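Local coordinates for pentacotripeptide-repeat region of PRORP domain-containing protein (Brachypodium distachyon, PDB 4ME2) that probably binds RNA in a sequence-specific way, including chloroplast group II intron RNA, through pentatricopeptide helix-turn-helix repeats, at residues His106-Ala110 / Glu111-Arg115; Leu80-Ala83 / Asp84-Ala88; Lys212-Arg216 / Leu217-Glu221; Ala186-Arg189 / Val190-Ala194. All coordinates share one frame; numbering follows the deposited sequence.

Interaction 1: His106-Ala110 / Glu111-Arg115; sequences HVARA and EPWYR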
loop_
_atom_site.group_PDB
_atom_site.type_symbol
_atom_site.label_atom_id
_atom_site.label_comp_id
_atom_site.label_asym_id
_atom_site.label_seq_id
_atom_site.Cartn_x
_atom_site.Cartn_y
_atom_site.Cartn_z
ATOM N N HIS A 106 -3.711 -9.449 -0.123
ATOM C CA HIS A 106 -4.020 -9.650 1.294
ATOM C C HIS A 106 -3.818 -11.071 1.763
ATOM O O HIS A 106 -3.431 -11.295 2.919
ATOM C CB HIS A 106 -5.409 -9.137 1.632
ATOM C CG HIS A 106 -5.493 -7.634 1.707
ATOM N ND1 HIS A 106 -4.697 -6.897 2.514
ATOM C CD2 HIS A 106 -6.331 -6.738 1.056
ATOM C CE1 HIS A 106 -5.011 -5.597 2.378
ATOM N NE2 HIS A 106 -6.016 -5.504 1.485
ATOM N N VAL A 107 -4.058 -12.043 0.883
ATOM C CA VAL A 107 -3.711 -13.429 1.189
ATOM C C VAL A 107 -2.193 -13.521 1.364
ATOM O O VAL A 107 -1.719 -14.098 2.342
ATOM C CB VAL A 107 -4.195 -14.422 0.110
ATOM C CG1 VAL A 107 -3.734 -15.834 0.439
ATOM C CG2 VAL A 107 -5.719 -14.400 -0.010
ATOM N N ALA A 108 -1.429 -12.937 0.441
ATOM C CA ALA A 108 0.039 -12.987 0.536
ATOM C C ALA A 108 0.543 -12.362 1.839
ATOM O O ALA A 108 1.483 -12.868 2.463
ATOM C CB ALA A 108 0.680 -12.308 -0.664
ATOM N N ARG A 109 -0.096 -11.267 2.245
ATOM C CA ARG A 109 0.352 -10.498 3.410
ATOM C C ARG A 109 0.318 -11.312 4.707
ATOM O O ARG A 109 1.031 -10.981 5.652
ATOM C CB ARG A 109 -0.479 -9.217 3.566
ATOM C CG ARG A 109 -0.234 -8.146 2.502
ATOM C CD ARG A 109 -1.049 -6.878 2.765
ATOM N NE ARG A 109 -0.852 -6.464 4.152
ATOM C CZ ARG A 109 -1.735 -6.631 5.131
ATOM N NH1 ARG A 109 -2.930 -7.147 4.887
ATOM N NH2 ARG A 109 -1.421 -6.264 6.368
ATOM N N ALA A 110 -0.499 -12.363 4.746
ATOM C CA ALA A 110 -0.631 -13.214 5.934
ATOM C C ALA A 110 0.300 -14.431 5.917
ATOM O O ALA A 110 0.339 -15.202 6.888
ATOM C CB ALA A 110 -2.069 -13.665 6.110
ATOM N N GLU A 111 1.032 -14.615 4.822
ATOM C CA GLU A 111 1.915 -15.775 4.678
ATOM C C GLU A 111 3.237 -15.594 5.413
ATOM O O GLU A 111 3.762 -14.482 5.487
ATOM C CB GLU A 111 2.177 -16.102 3.203
ATOM C CG GLU A 111 0.967 -16.649 2.460
ATOM C CD GLU A 111 0.422 -17.927 3.077
ATOM O OE1 GLU A 111 0.877 -19.021 2.698
ATOM O OE2 GLU A 111 -0.471 -17.844 3.942
ATOM N N PRO A 112 3.789 -16.699 5.944
ATOM C CA PRO A 112 5.048 -16.646 6.689
ATOM C C PRO A 112 6.226 -16.061 5.908
ATOM O O PRO A 112 7.129 -15.496 6.517
ATOM C CB PRO A 112 5.327 -18.116 7.015
ATOM C CG PRO A 112 3.990 -18.765 7.011
ATOM C CD PRO A 112 3.208 -18.053 5.941
ATOM N N TRP A 113 6.229 -16.199 4.583
ATOM C CA TRP A 113 7.333 -15.702 3.762
ATOM C C TRP A 113 7.243 -14.238 3.402
ATOM O O TRP A 113 8.193 -13.665 2.854
ATOM C CB TRP A 113 7.484 -16.558 2.506
ATOM C CG TRP A 113 6.186 -16.794 1.789
ATOM C CD1 TRP A 113 5.396 -17.937 1.816
ATOM C CD2 TRP A 113 5.470 -15.849 0.929
ATOM N NE1 TRP A 113 4.275 -17.773 1.034
ATOM C CE2 TRP A 113 4.262 -16.544 0.476
ATOM C CE3 TRP A 113 5.714 -14.553 0.490
ATOM C CZ2 TRP A 113 3.345 -15.942 -0.379
ATOM C CZ3 TRP A 113 4.783 -13.953 -0.370
ATOM C CH2 TRP A 113 3.629 -14.634 -0.794
ATOM N N TYR A 114 6.115 -13.606 3.723
ATOM C CA TYR A 114 5.844 -12.244 3.251
ATOM C C TYR A 114 6.763 -11.180 3.843
ATOM O O TYR A 114 7.027 -11.178 5.046
ATOM C CB TYR A 114 4.382 -11.871 3.502
ATOM C CG TYR A 114 3.989 -10.535 2.915
ATOM C CD1 TYR A 114 3.722 -10.403 1.554
ATOM C CD2 TYR A 114 3.891 -9.402 3.720
ATOM C CE1 TYR A 114 3.366 -9.180 1.013
ATOM C CE2 TYR A 114 3.537 -8.172 3.185
ATOM C CZ TYR A 114 3.282 -8.070 1.831
ATOM O OH TYR A 114 2.924 -6.863 1.284
ATOM N N ARG A 115 7.238 -10.285 2.981
ATOM C CA ARG A 115 7.987 -9.096 3.389
ATOM C C ARG A 115 7.378 -7.823 2.800
ATOM O O ARG A 115 7.385 -7.637 1.580
ATOM C CB ARG A 115 9.442 -9.201 2.955
ATOM C CG ARG A 115 10.251 -10.217 3.740
ATOM C CD ARG A 115 11.020 -11.127 2.802
ATOM N NE ARG A 115 12.185 -10.482 2.197
ATOM C CZ ARG A 115 13.406 -10.463 2.731
ATOM N NH1 ARG A 115 13.640 -11.043 3.900
ATOM N NH2 ARG A 115 14.395 -9.851 2.096
HETATM O O HOH W 1 -2.681 -16.281 3.834
HETATM O O HOH W 2 3.038 -12.412 7.096
#
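Two donors grip the carbonyl O of Val107, and Glu111 CG lies against it. Ala110 N donates to Val107 O at 3.2 Å. A water donates to it as well, and also to the Glu111 carboxylate; the water oxygen lies 2.7 Å from Glu111 OE2. A second water links Arg109 O with Glu111 O.

Beyond helix 98-109 a type I beta turn runs from Glu111 to Tyr114, closed by Tyr114 N bonding to Glu111 O. Glu111 N donates to Ala108 O at 3.0 Å. The donor sits well above the carbonyl plane, and the N-H points to the oxygen at 160°. Two carbons crowd the same oxygen: Tyr114 CB lies 3.2 Å from Ala108 O, and Glu111 CB is also in contact with it.

The turn brings Tyr114 back over Arg109. With CG anti to the backbone N (chi1 -174°), its ring lies beside the Arg109 chain. Arg109 CA sits over the ring centre, 3.6 Å from the centroid of the Tyr114 ring, a CH-pi contact. Arg109 CG touches Tyr114 CZ on the ring face. The guanidinium plane stands 82° from that of the ring, and Arg109 NH1 donates to His106 ND1 at 3.0 Å.

Trp113 CH2 reaches Ala108 CB at 3.8 Å. The Tyr114 hydroxyl is hydrogen-bonded to that of Tyr121, and Arg109 NE forms a salt bridge with Glu149. The junction thus lies between helix 82-94, met by Val107, Ala108 and Trp113, and helix 133-151, met by His106, Arg109 and Tyr114.

Interaction 2: Leu80-Ala83 / Asp84-Ala88; sequences LLRA and DLLAA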
loop_
_atom_site.group_PDB
_atom_site.type_symbol
_atom_site.label_atom_id
_atom_site.label_comp_id
_atom_site.label_asym_id
_atom_site.label_seq_id
_atom_site.Cartn_x
_atom_site.Cartn_y
_atom_site.Cartn_z
ATOM N N LEU A 80 -1.847 -22.261 -2.344
ATOM C CA LEU A 80 -0.707 -21.972 -3.223
ATOM C C LEU A 80 0.581 -21.687 -2.471
ATOM O O LEU A 80 0.569 -20.980 -1.468
ATOM C CB LEU A 80 -1.011 -20.778 -4.126
ATOM C CG LEU A 80 -2.121 -20.884 -5.172
ATOM C CD1 LEU A 80 -2.316 -19.529 -5.829
ATOM C CD2 LEU A 80 -1.819 -21.950 -6.217
ATOM N N LEU A 81 1.687 -22.231 -2.979
ATOM C CA LEU A 81 3.029 -21.850 -2.530
ATOM C C LEU A 81 3.360 -20.436 -3.003
ATOM O O LEU A 81 2.692 -19.900 -3.895
ATOM C CB LEU A 81 4.076 -22.840 -3.047
ATOM C CG LEU A 81 3.901 -24.321 -2.710
ATOM C CD1 LEU A 81 4.971 -25.128 -3.427
ATOM C CD2 LEU A 81 3.958 -24.568 -1.211
ATOM N N ARG A 82 4.389 -19.838 -2.404
ATOM C CA ARG A 82 4.730 -18.436 -2.651
ATOM C C ARG A 82 4.731 -18.068 -4.130
ATOM O O ARG A 82 4.026 -17.154 -4.541
ATOM C CB ARG A 82 6.097 -18.083 -2.049
ATOM C CG ARG A 82 6.467 -16.606 -2.164
ATOM C CD ARG A 82 7.952 -16.373 -1.897
ATOM N NE ARG A 82 8.759 -17.219 -2.775
ATOM C CZ ARG A 82 9.099 -16.917 -4.027
ATOM N NH1 ARG A 82 8.735 -15.761 -4.570
ATOM N NH2 ARG A 82 9.813 -17.774 -4.739
ATOM N N ALA A 83 5.540 -18.773 -4.915
ATOM C CA ALA A 83 5.728 -18.431 -6.322
ATOM C C ALA A 83 4.400 -18.417 -7.080
ATOM O O ALA A 83 4.139 -17.502 -7.858
ATOM C CB ALA A 83 6.721 -19.381 -6.983
ATOM N N ASP A 84 3.571 -19.426 -6.833
ATOM C CA ASP A 84 2.273 -19.536 -7.497
ATOM C C ASP A 84 1.299 -18.452 -7.029
ATOM O O ASP A 84 0.536 -17.903 -7.832
ATOM C CB ASP A 84 1.683 -20.931 -7.293
ATOM C CG ASP A 84 2.533 -22.027 -7.936
ATOM O OD1 ASP A 84 3.022 -21.827 -9.067
ATOM O OD2 ASP A 84 2.718 -23.089 -7.305
ATOM N N LEU A 85 1.324 -18.129 -5.738
ATOM C CA LEU A 85 0.445 -17.075 -5.232
ATOM C C LEU A 85 0.779 -15.725 -5.862
ATOM O O LEU A 85 -0.111 -15.002 -6.320
ATOM C CB LEU A 85 0.501 -16.978 -3.701
ATOM C CG LEU A 85 -0.402 -15.896 -3.084
ATOM C CD1 LEU A 85 -1.842 -16.034 -3.554
ATOM C CD2 LEU A 85 -0.353 -15.911 -1.564
ATOM N N LEU A 86 2.062 -15.381 -5.870
ATOM C CA LEU A 86 2.501 -14.125 -6.453
ATOM C C LEU A 86 2.250 -14.091 -7.963
ATOM O O LEU A 86 1.968 -13.029 -8.509
ATOM C CB LEU A 86 3.973 -13.859 -6.128
ATOM C CG LEU A 86 4.315 -13.704 -4.640
ATOM C CD1 LEU A 86 5.823 -13.636 -4.445
ATOM C CD2 LEU A 86 3.646 -12.478 -4.035
ATOM N N ALA A 87 2.348 -15.242 -8.623
ATOM C CA ALA A 87 2.082 -15.312 -10.066
ATOM C C ALA A 87 0.598 -15.095 -10.341
ATOM O O ALA A 87 0.242 -14.402 -11.295
ATOM C CB ALA A 87 2.551 -16.636 -10.656
ATOM N N ALA A 88 -0.254 -15.683 -9.502
ATOM C CA ALA A 88 -1.706 -15.499 -9.614
ATOM C C ALA A 88 -2.079 -14.036 -9.390
ATOM O O ALA A 88 -2.880 -13.464 -10.135
ATOM C CB ALA A 88 -2.446 -16.393 -8.631
HETATM O O HOH W 3 1.281 -23.903 -5.227
#
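Leu80 lies against Asp84 and Leu85 where helix 82-94 begins. Leu81 holds the N-cap position, and the contact takes in the first two turns of the helix. Asp84 comes first in the second segment. Its CB meets Leu80 CD2 at 3.8 Å, the two side chains crossing at about a right angle. Its carboxylate turns to the helix start, with CG beside the backbone N (chi1 -64°). A water accepts the N-H of Leu81 and donates to the carboxylate; the water oxygen lies 2.7 Å from Asp84 OD2. Asp84 OD1 is hydrogen-bonded to Ser46. The negative group here probably interacts favourably with the helix N terminus.

Leu85 N donates to Leu81 O at 2.9 Å. Its CB packs on Leu80 CB, and Leu80 CD1 touches Leu85 CA. Beyond, Leu85 meets Val107 and Ala108 of helix 98-109.

Leu86 N bonds to Arg82 O in a nearly straight line, N-H...O 176°. Leu86 CD1 rests on the bent Arg82 chain, near CG and NH1.

Ala87 N donates to Ala83 O, tilted from the carbonyl plane. Ala88, buried, also packs on Val53 of helix 47-59. Its CB lies 4.2 Å from Leu80 CD1.

Interaction 3: Lys212-Arg216 / Leu217-Glu221; sequences KGMKR and LGLDE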
loop_
_atom_site.group_PDB
_atom_site.type_symbol
_atom_site.label_atom_id
_atom_site.label_comp_id
_atom_site.label_asym_id
_atom_site.label_seq_id
_atom_site.Cartn_x
_atom_site.Cartn_y
_atom_site.Cartn_z
ATOM N N LYS A 212 3.043 20.152 -1.212
ATOM C CA LYS A 212 2.244 20.531 -2.374
ATOM C C LYS A 212 1.019 19.623 -2.519
ATOM O O LYS A 212 -0.059 20.068 -2.921
ATOM C CB LYS A 212 3.108 20.518 -3.646
ATOM C CG LYS A 212 4.403 21.325 -3.522
ATOM C CD LYS A 212 5.397 21.070 -4.654
ATOM C CE LYS A 212 5.198 22.020 -5.827
ATOM N NZ LYS A 212 6.416 22.103 -6.684
ATOM N N GLY A 213 1.190 18.348 -2.174
ATOM C CA GLY A 213 0.093 17.387 -2.233
ATOM C C GLY A 213 -1.031 17.701 -1.257
ATOM O O GLY A 213 -2.199 17.738 -1.639
ATOM N N MET A 214 -0.675 17.931 0.002
ATOM C CA MET A 214 -1.684 18.242 1.017
ATOM C C MET A 214 -2.463 19.500 0.649
ATOM O O MET A 214 -3.689 19.527 0.750
ATOM C CB MET A 214 -1.047 18.376 2.397
ATOM C CG MET A 214 -0.436 17.091 2.935
ATOM S SD MET A 214 -1.567 15.691 3.064
ATOM C CE MET A 214 -1.208 14.818 1.534
ATOM N N LYS A 215 -1.748 20.525 0.198
ATOM C CA LYS A 215 -2.386 21.786 -0.170
ATOM C C LYS A 215 -3.364 21.581 -1.315
ATOM O O LYS A 215 -4.534 21.956 -1.229
ATOM C CB LYS A 215 -1.332 22.825 -0.546
ATOM C CG LYS A 215 -1.911 24.160 -0.974
ATOM C CD LYS A 215 -0.809 25.191 -1.110
ATOM C CE LYS A 215 -1.369 26.597 -0.999
ATOM N NZ LYS A 215 -0.282 27.579 -0.732
ATOM N N ARG A 216 -2.874 20.958 -2.384
ATOM C CA ARG A 216 -3.667 20.709 -3.579
ATOM C C ARG A 216 -4.960 19.939 -3.278
ATOM O O ARG A 216 -5.994 20.183 -3.891
ATOM C CB ARG A 216 -2.808 19.961 -4.613
ATOM C CG ARG A 216 -3.406 19.841 -6.008
ATOM C CD ARG A 216 -2.425 19.202 -6.988
ATOM N NE ARG A 216 -2.082 17.837 -6.601
ATOM C CZ ARG A 216 -2.856 16.785 -6.844
ATOM N NH1 ARG A 216 -4.006 16.947 -7.483
ATOM N NH2 ARG A 216 -2.482 15.577 -6.453
ATOM N N LEU A 217 -4.896 19.021 -2.316
ATOM C CA LEU A 217 -6.027 18.160 -1.985
ATOM C C LEU A 217 -6.888 18.674 -0.826
ATOM O O LEU A 217 -7.843 18.016 -0.409
ATOM C CB LEU A 217 -5.539 16.735 -1.710
ATOM C CG LEU A 217 -4.889 16.085 -2.932
ATOM C CD1 LEU A 217 -4.084 14.861 -2.523
ATOM C CD2 LEU A 217 -5.941 15.735 -3.970
ATOM N N GLY A 218 -6.545 19.849 -0.317
ATOM C CA GLY A 218 -7.391 20.533 0.654
ATOM C C GLY A 218 -7.161 20.186 2.112
ATOM O O GLY A 218 -7.956 20.579 2.968
ATOM N N LEU A 219 -6.090 19.448 2.408
ATOM C CA LEU A 219 -5.718 19.205 3.803
ATOM C C LEU A 219 -4.748 20.293 4.228
ATOM O O LEU A 219 -3.540 20.059 4.307
ATOM C CB LEU A 219 -5.062 17.833 4.001
ATOM C CG LEU A 219 -5.675 16.514 3.522
ATOM C CD1 LEU A 219 -5.421 15.391 4.524
ATOM C CD2 LEU A 219 -7.151 16.608 3.171
ATOM N N ASP A 220 -5.260 21.490 4.499
ATOM C CA ASP A 220 -4.369 22.625 4.742
ATOM C C ASP A 220 -3.624 22.595 6.077
ATOM O O ASP A 220 -2.550 23.179 6.182
ATOM C CB ASP A 220 -5.055 23.982 4.500
ATOM C CG ASP A 220 -6.522 23.970 4.849
ATOM O OD1 ASP A 220 -7.351 24.165 3.929
ATOM O OD2 ASP A 220 -6.848 23.754 6.030
ATOM N N GLU A 221 -4.170 21.908 7.079
ATOM C CA GLU A 221 -3.465 21.769 8.355
ATOM C C GLU A 221 -2.254 20.868 8.182
ATOM O O GLU A 221 -1.178 21.162 8.688
ATOM C CB GLU A 221 -4.374 21.202 9.439
ATOM C CG GLU A 221 -5.385 22.201 9.973
ATOM C CD GLU A 221 -6.117 21.704 11.206
ATOM O OE1 GLU A 221 -6.185 20.473 11.420
ATOM O OE2 GLU A 221 -6.630 22.551 11.968
#
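Leu217 folds back on Gly213 at the C-terminal end of helix 204-216, where a Schellman motif stops the helix. Leu217 N donates to Gly213 O at 3.1 Å and only weakly to Met214 O. CB lies on Gly213 O. With CG anti to the carbonyl carbon (chi1 -63°), the side chain lies along Gly213 O, and Leu217 CG is 3.4 Å from it. The two methyls then part. CD1 stays near Gly213 O. CD2 goes over one face of the neighbouring guanidinium, with Leu217 CD2 4.2 Å from Arg216 NH1. The two side chains run alongside each other. Leu217 also touches Ala184 of helix 184-197. With a serine in its place, the guanidinium would probably lose its cover on that face and be freer to turn, and a gap would open beside Ala184.

Gly218 makes the reversal, with phi 88°. A side chain at these angles would jam against the preceding carbonyl O. Its N-H bonds to Lys215 O, and Leu219 N donates to Met214 O at 2.9 Å. Leu219 is the N-cap of helix 220-236. Met214 and Leu219 both reach helix 184-197. Met214 bends twice along its chain, and its CB meets Leu219 O. Its sulfur, SD, lies 4.1 Å from Leu219 CD1.

Interaction 4: Ala186-Arg189 / Val190-Ala194; sequences AAWR and VYEAA
Trp188 and Glu192 meet one helical turn apart, by backbone and by side chain. Of the backbone bonds, Glu192 N to Trp188 O is the shortest at 2.7 Å. Val190 N to Ala186 O, Tyr191 N to Ala187 O and Ala193 N to Arg189 O make the others. A wider pi-type turn follows at 191-194.

The ring contacts come next. Glu192 CB sits over one face of the indole, 4.2 Å from the centroid of the Trp188 five-membered ring, a CH-pi contact. Trp188 CZ3 touches Tyr191 CD1 at 3.7 Å, the two rings inclined at 37°. Three residues apart, they lie on one side of the helix, and with CG anti to N in both (chi1 173° and 175°) the rings run out together. This is the middle of helix 184-197, one of the helices of the pentatricopeptide-repeat (helix-turn-helix) fold. Trp188 and Tyr191 face helix 220-236, while Val190 meets helices 133-151 and 168-180. With an alanine in place of the indole, Tyr191 would probably lose its neighbour, and a gap would open beside Glu225 and Val226.

The polar contacts run through a water. It donates to Arg189 O and Glu192 OE2, and accepts from Arg189 NH2. Arg189 NH1 forms a salt bridge with Glu144, and the Tyr191 hydroxyl bonds to Asp229.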
loop_
_atom_site.group_PDB
_atom_site.type_symbol
_atom_site.label_atom_id
_atom_site.label_comp_id
_atom_site.label_asym_id
_atom_site.label_seq_id
_atom_site.Cartn_x
_atom_site.Cartn_y
_atom_site.Cartn_z
ATOM N N ALA A 186 -4.462 9.120 3.572
ATOM C CA ALA A 186 -3.562 7.964 3.514
ATOM C C ALA A 186 -2.097 8.399 3.397
ATOM O O ALA A 186 -1.234 7.885 4.114
ATOM C CB ALA A 186 -3.946 7.026 2.373
ATOM N N ALA A 187 -1.821 9.355 2.509
ATOM C CA ALA A 187 -0.456 9.869 2.355
ATOM C C ALA A 187 0.033 10.498 3.668
ATOM O O ALA A 187 1.149 10.225 4.139
ATOM C CB ALA A 187 -0.386 10.871 1.204
ATOM N N TRP A 188 -0.812 11.328 4.269
ATOM C CA TRP A 188 -0.479 11.911 5.556
ATOM C C TRP A 188 -0.188 10.844 6.591
ATOM O O TRP A 188 0.789 10.950 7.340
ATOM C CB TRP A 188 -1.581 12.842 6.029
ATOM C CG TRP A 188 -1.312 13.309 7.416
ATOM C CD1 TRP A 188 -1.926 12.891 8.588
ATOM C CD2 TRP A 188 -0.278 14.247 7.833
ATOM N NE1 TRP A 188 -1.378 13.524 9.669
ATOM C CE2 TRP A 188 -0.389 14.355 9.285
ATOM C CE3 TRP A 188 0.672 15.008 7.168
ATOM C CZ2 TRP A 188 0.439 15.183 10.022
ATOM C CZ3 TRP A 188 1.500 15.843 7.920
ATOM C CH2 TRP A 188 1.386 15.926 9.312
ATOM N N ARG A 189 -1.025 9.807 6.637
ATOM C CA ARG A 189 -0.841 8.723 7.604
ATOM C C ARG A 189 0.555 8.124 7.498
ATOM O O ARG A 189 1.243 7.971 8.508
ATOM C CB ARG A 189 -1.916 7.637 7.447
ATOM C CG ARG A 189 -3.227 7.937 8.168
ATOM C CD ARG A 189 -3.492 6.974 9.327
ATOM N NE ARG A 189 -2.376 6.862 10.259
ATOM C CZ ARG A 189 -2.039 5.756 10.924
ATOM N NH1 ARG A 189 -2.716 4.626 10.768
ATOM N NH2 ARG A 189 -1.002 5.779 11.747
ATOM N N VAL A 190 0.976 7.798 6.276
ATOM C CA VAL A 190 2.309 7.225 6.044
ATOM C C VAL A 190 3.415 8.211 6.419
ATOM O O VAL A 190 4.370 7.856 7.128
ATOM C CB VAL A 190 2.513 6.802 4.574
ATOM C CG1 VAL A 190 3.970 6.437 4.324
ATOM C CG2 VAL A 190 1.610 5.634 4.215
ATOM N N TYR A 191 3.296 9.439 5.915
ATOM C CA TYR A 191 4.283 10.476 6.202
ATOM C C TYR A 191 4.432 10.704 7.709
ATOM O O TYR A 191 5.548 10.752 8.233
ATOM C CB TYR A 191 3.925 11.780 5.479
ATOM C CG TYR A 191 4.831 12.938 5.833
ATOM C CD1 TYR A 191 4.472 13.846 6.832
ATOM C CD2 TYR A 191 6.045 13.128 5.174
ATOM C CE1 TYR A 191 5.301 14.912 7.163
ATOM C CE2 TYR A 191 6.879 14.193 5.495
ATOM C CZ TYR A 191 6.503 15.078 6.490
ATOM O OH TYR A 191 7.329 16.130 6.807
ATOM N N GLU A 192 3.308 10.828 8.407
ATOM C CA GLU A 192 3.333 11.069 9.844
ATOM C C GLU A 192 3.968 9.909 10.611
ATOM O O GLU A 192 4.854 10.123 11.436
ATOM C CB GLU A 192 1.932 11.350 10.376
ATOM C CG GLU A 192 1.874 11.475 11.887
ATOM C CD GLU A 192 0.467 11.686 12.395
ATOM O OE1 GLU A 192 0.224 12.717 13.054
ATOM O OE2 GLU A 192 -0.398 10.826 12.130
ATOM N N ALA A 193 3.522 8.687 10.331
ATOM C CA ALA A 193 4.023 7.513 11.048
ATOM C C ALA A 193 5.515 7.276 10.808
ATOM O O ALA A 193 6.268 7.058 11.758
ATOM C CB ALA A 193 3.213 6.273 10.695
ATOM N N ALA A 194 5.943 7.342 9.550
ATOM C CA ALA A 194 7.328 7.027 9.195
ATOM C C ALA A 194 8.294 8.193 9.405
ATOM O O ALA A 194 9.337 8.037 10.049
ATOM C CB ALA A 194 7.411 6.521 7.763
HETATM O O HOH W 4 0.082 8.240 11.140
#

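In the fold
All four contacts are local and follow in series, so none nests in or crosses another. From the N terminus, interaction 2 starts helix 82-94 and closes no loop. Interaction 1 follows helix 98-109 and turns the chain by its type I turn, toward helix 118-126. These two touch: Trp113 CD2 lies 3.3 Å from Arg82 CG, and Ala108 CA packs on Leu85 CD2. Interaction 4 lies within helix 184-197, on the other side of the chain's centre, and closes no loop either. Interaction 3 is the tight turn between helices 204-216 and 220-236. It touches interaction 4 through Met214, which meets Ala187 and Trp188. Centres of interactions 2 and 3 are about 39 Å apart.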